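Local coordinates for lipase (PDB 5MAL), which hydrolyses triacylglycerols and other esters as a secreted lipase of the GDSL family, preferring medium-length acyl chains, at residues 99-102 and 103-107; 114-117 and 118-121. All coordinates share one frame; numbering follows the deposited sequence.

Interaction 1 of 2, residues 99-102 and 103-107; sequences SACL and ARIAK
Cys101 and Ile105 meet one turn apart on the same helix, both buried, and Ile105 is the side chain to follow. Its CB lies 3.6 Å from Cys101 O and equally near Leu102 O, resting against the carbonyl ends of the preceding turn. From there the two branches part. CG2 is anti to the backbone N, beside the carbonyl carbon. CG1 sits beside the backbone N, anti to the carbonyl carbon (chi1 -59°), and this turns it back toward the start of the helix. It comes within 3.1 Å of Cys101 O, a tight approach for a methylene, and touches Cys101 SG, CG1 to SG 4.1 Å. CG1 carries the terminal methyl CD1 onward with chi2 at -76°. As a whole the side chain packs on Ala162 and Ile163 of helix 159-180 and on Thr89 of helix 86-96.

Cys101 O thus serves two purposes. While CG1 of Ile105 leans on it, it accepts the amide of the same residue, Ile105 N, at 2.9 Å in a nearly straight bond (170° at the hydrogen). Ala103 N to Ser99 O, Arg104 N to Ala100 O and Ala106 N to Leu102 O complete the regular i to i+4 set.

Arg104 begins close to this backbone, its CB 3.4 Å from Ala100 O, but its chain then bends and leads off to Asp88 of helix 86-96, with which NE forms a salt bridge. CE of Lys107 lies 3.9 Å above one face of the Arg104 guanidinium, offset toward its rim.

SG of Cys101 is bonded to Cys93, a disulfide that ties helix 98-130 to helix 86-96 just before it. The arrangement is that of an alpha-helix near its N-terminal end, pinned by this disulfide to its neighbour in a helical hairpin.

Interaction 2 of 2, residues 114-117 and 118-121; sequences QTLP and AQLD
Leu116 and Leu120 meet through their branched ends, CD1 of Leu116 lying 3.8 Å from CG of Leu120 as the two side chains cross obliquely. CG of Leu116 is anti to the backbone N (chi1 178°), which swings its methyls round to the partner one turn on. With an alanine in place of Leu116, Leu120 would probably lose its apolar neighbour one turn back, and a gap would be likely to open toward Ile170.

Around this apolar pair the backbone bonding is irregular, because Pro117 has no N-H to give and the helix is kinked there. Leu116 O takes Leu120 N at 2.9 Å, the donor approaching almost in line with the carbonyl (C=O...N angle 171°). Gln119 N also reaches Leu116 O, but at 124° on the hydrogen that second bond is weak. With Leu120 N on Leu116 O and Asp121 N on Pro117 O at 3.0 Å, the i to i+4 pattern is back past the kink.

Ala118 N would ordinarily bond to Gln114 O; here a water is inserted between them. It accepts from Ala118 N at 3.0 Å and donates to Gln114 O at 2.6 Å, with a long, weak link to Thr115 O as well. The amide and the carbonyl are both satisfied, although the turn is pried open.

The polar side chains look elsewhere. CG of Gln119 passes 3.7 Å from Thr115 O, while its OE1 is hydrogen-bonded to the hydroxyl of Tyr111. Asp121 OD1 is held twice, by His181 NE2 and in a salt bridge with Arg177.

Helix 159-180 lies against the apolar side of this turn: Leu116 touches Ile170, Pro117 touches Val173, and Leu120 touches Thr174 and Arg177. Leu120 also reaches Ile79, just beyond the end of strand 74-78, and Leu116 and Gln119 meet Asp83 in the loop that follows.

How the interactions relate
Both interactions sit on the long helix 98-130, interaction 1 in its first turns and interaction 2 from its middle onward. Their centres are about 21 Å apart and their nearest atoms about 7 Å, so they do not touch. Residues 99-107 come first along the chain, with helix 86-96 and helix 159-180 for company; residues 114-121 follow and lie closer to the chain centre, where helix 159-180 is again a neighbour. Helices 98-130 and 159-180 therefore run together from the outlying hairpin toward the parallel five-stranded sheet of this SGNH hydrolase. Neither contact is at the annotated active site; both belong to the helical part of the fold, away from it.

Interaction 1 of 2, residues 99-102 and 103-107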
loop_
_atom_site.group_PDB
_atom_site.type_symbol
_atom_site.label_atom_id
_atom_site.label_comp_id
_atom_site.label_asym_id
_atom_site.label_seq_id
_atom_site.Cartn_x
_atom_site.Cartn_y
_atom_site.Cartn_z
ATOM N N SER A 99 4.346 -25.372 -0.701
ATOM C CA SER A 99 4.363 -25.592 -2.139
ATOM C C SER A 99 3.293 -24.743 -2.816
ATOM O O SER A 99 3.591 -24.007 -3.757
ATOM C CB SER A 99 4.156 -27.063 -2.474
ATOM O OG SER A 99 4.142 -27.218 -3.884
ATOM N N ALA A 100 2.061 -24.843 -2.318
ATOM C CA ALA A 100 0.959 -24.040 -2.840
ATOM C C ALA A 100 1.277 -22.552 -2.699
ATOM O O ALA A 100 1.038 -21.765 -3.613
ATOM C CB ALA A 100 -0.332 -24.385 -2.132
ATOM N N CYS A 101 1.844 -22.177 -1.553
ATOM C CA CYS A 101 2.225 -20.790 -1.314
ATOM C C CYS A 101 3.215 -20.291 -2.364
ATOM O O CYS A 101 3.002 -19.249 -2.978
ATOM C CB CYS A 101 2.829 -20.635 0.082
ATOM S SG CYS A 101 3.262 -18.932 0.472
ATOM N N LEU A 102 4.288 -21.043 -2.577
ATOM C CA LEU A 102 5.322 -20.631 -3.516
ATOM C C LEU A 102 4.735 -20.484 -4.923
ATOM O O LEU A 102 5.048 -19.538 -5.640
ATOM C CB LEU A 102 6.477 -21.631 -3.511
ATOM C CG LEU A 102 7.261 -21.680 -2.192
ATOM C CD1 LEU A 102 8.464 -22.622 -2.299
ATOM C CD2 LEU A 102 7.693 -20.281 -1.759
ATOM N N ALA A 103 3.858 -21.409 -5.289
ATOM C CA ALA A 103 3.185 -21.369 -6.589
ATOM C C ALA A 103 2.317 -20.118 -6.732
ATOM O O ALA A 103 2.303 -19.463 -7.780
ATOM C CB ALA A 103 2.337 -22.622 -6.774
ATOM N N ARG A 104 1.580 -19.810 -5.671
ATOM C CA ARG A 104 0.702 -18.652 -5.658
ATOM C C ARG A 104 1.509 -17.362 -5.757
ATOM O O ARG A 104 1.134 -16.452 -6.489
ATOM C CB ARG A 104 -0.162 -18.658 -4.393
ATOM C CG ARG A 104 -1.244 -17.602 -4.371
ATOM C CD ARG A 104 -2.236 -17.815 -5.500
ATOM N NE ARG A 104 -3.138 -16.677 -5.664
ATOM C CZ ARG A 104 -2.857 -15.601 -6.399
ATOM N NH1 ARG A 104 -1.696 -15.511 -7.039
ATOM N NH2 ARG A 104 -3.742 -14.611 -6.495
ATOM N N ILE A 105 2.612 -17.290 -5.012
ATOM C CA ILE A 105 3.537 -16.166 -5.084
ATOM C C ILE A 105 4.127 -15.998 -6.477
ATOM O O ILE A 105 4.232 -14.884 -7.002
ATOM C CB ILE A 105 4.709 -16.334 -4.104
ATOM C CG1 ILE A 105 4.205 -16.448 -2.672
ATOM C CG2 ILE A 105 5.679 -15.161 -4.249
ATOM C CD1 ILE A 105 3.788 -15.156 -2.129
ATOM N N ALA A 106 4.543 -17.113 -7.064
ATOM C CA ALA A 106 5.115 -17.073 -8.405
ATOM C C ALA A 106 4.112 -16.479 -9.386
ATOM O O ALA A 106 4.474 -15.678 -10.253
ATOM C CB ALA A 106 5.540 -18.472 -8.849
ATOM N N LYS A 107 2.850 -16.863 -9.235
ATOM C CA LYS A 107 1.793 -16.366 -10.106
ATOM C C LYS A 107 1.629 -14.870 -9.852
ATOM O O LYS A 107 1.529 -14.085 -10.780
ATOM C CB LYS A 107 0.487 -17.135 -9.867
ATOM C CG LYS A 107 -0.759 -16.518 -10.493
ATOM C CD LYS A 107 -2.012 -17.280 -10.087
ATOM C CE LYS A 107 -3.273 -16.537 -10.511
ATOM N NZ LYS A 107 -4.517 -17.243 -10.071
#

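Interaction 2 of 2, residues 114-117 and 118-121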
loop_
_atom_site.group_PDB
_atom_site.type_symbol
_atom_site.label_atom_id
_atom_site.label_comp_id
_atom_site.label_asym_id
_atom_site.label_seq_id
_atom_site.Cartn_x
_atom_site.Cartn_y
_atom_site.Cartn_z
ATOM N N GLN A 114 4.834 -8.412 -15.155
ATOM C CA GLN A 114 4.356 -8.405 -16.541
ATOM C C GLN A 114 3.111 -7.551 -16.765
ATOM O O GLN A 114 3.065 -6.705 -17.668
ATOM C CB GLN A 114 4.071 -9.839 -16.979
ATOM C CG GLN A 114 5.308 -10.719 -17.011
ATOM C CD GLN A 114 4.979 -12.203 -17.054
ATOM O OE1 GLN A 114 3.890 -12.602 -17.465
ATOM N NE2 GLN A 114 5.923 -13.030 -16.609
ATOM N N THR A 115 2.109 -7.784 -15.929
ATOM C CA THR A 115 0.750 -7.320 -16.172
ATOM C C THR A 115 0.493 -5.977 -15.500
ATOM O O THR A 115 -0.171 -5.097 -16.048
ATOM C CB THR A 115 -0.270 -8.348 -15.659
ATOM O OG1 THR A 115 0.131 -9.672 -16.051
ATOM C CG2 THR A 115 -1.639 -8.044 -16.188
ATOM N N LEU A 116 1.027 -5.828 -14.293
ATOM C CA LEU A 116 0.804 -4.626 -13.493
ATOM C C LEU A 116 1.308 -3.286 -14.070
ATOM O O LEU A 116 0.595 -2.280 -13.945
ATOM C CB LEU A 116 1.416 -4.827 -12.099
ATOM C CG LEU A 116 1.279 -3.616 -11.174
ATOM C CD1 LEU A 116 -0.188 -3.302 -10.893
ATOM C CD2 LEU A 116 2.058 -3.860 -9.887
ATOM N N PRO A 117 2.533 -3.240 -14.650
ATOM C CA PRO A 117 3.041 -1.932 -15.091
ATOM C C PRO A 117 2.052 -1.139 -15.943
ATOM O O PRO A 117 1.912 0.064 -15.729
ATOM C CB PRO A 117 4.277 -2.293 -15.915
ATOM C CG PRO A 117 4.741 -3.557 -15.344
ATOM C CD PRO A 117 3.516 -4.307 -14.914
ATOM N N ALA A 118 1.351 -1.802 -16.864
ATOM C CA ALA A 118 0.444 -1.088 -17.757
ATOM C C ALA A 118 -0.787 -0.608 -17.017
ATOM O O ALA A 118 -1.396 0.392 -17.402
ATOM C CB ALA A 118 0.034 -1.961 -18.932
ATOM N N GLN A 119 -1.164 -1.327 -15.965
ATOM C CA GLN A 119 -2.326 -0.942 -15.194
ATOM C C GLN A 119 -1.981 0.243 -14.324
ATOM O O GLN A 119 -2.819 1.099 -14.081
ATOM C CB GLN A 119 -2.818 -2.096 -14.345
ATOM C CG GLN A 119 -3.250 -3.278 -15.166
ATOM C CD GLN A 119 -3.789 -4.354 -14.291
ATOM O OE1 GLN A 119 -3.095 -4.829 -13.389
ATOM N NE2 GLN A 119 -5.034 -4.744 -14.526
ATOM N N LEU A 120 -0.739 0.294 -13.853
ATOM C CA LEU A 120 -0.293 1.479 -13.128
ATOM C C LEU A 120 -0.332 2.693 -14.052
ATOM O O LEU A 120 -0.802 3.771 -13.660
ATOM C CB LEU A 120 1.109 1.282 -12.558
ATOM C CG LEU A 120 1.225 0.212 -11.476
ATOM C CD1 LEU A 120 2.676 0.088 -11.061
ATOM C CD2 LEU A 120 0.338 0.575 -10.291
ATOM N N ASP A 121 0.151 2.511 -15.280
ATOM C CA ASP A 121 0.105 3.583 -16.265
ATOM C C ASP A 121 -1.313 4.102 -16.449
ATOM O O ASP A 121 -1.518 5.306 -16.583
ATOM C CB ASP A 121 0.669 3.117 -17.608
ATOM C CG ASP A 121 2.172 3.108 -17.632
ATOM O OD1 ASP A 121 2.791 3.855 -16.838
ATOM O OD2 ASP A 121 2.743 2.372 -18.462
HETATM O O HOH W 1 2.192 -4.308 -18.375
#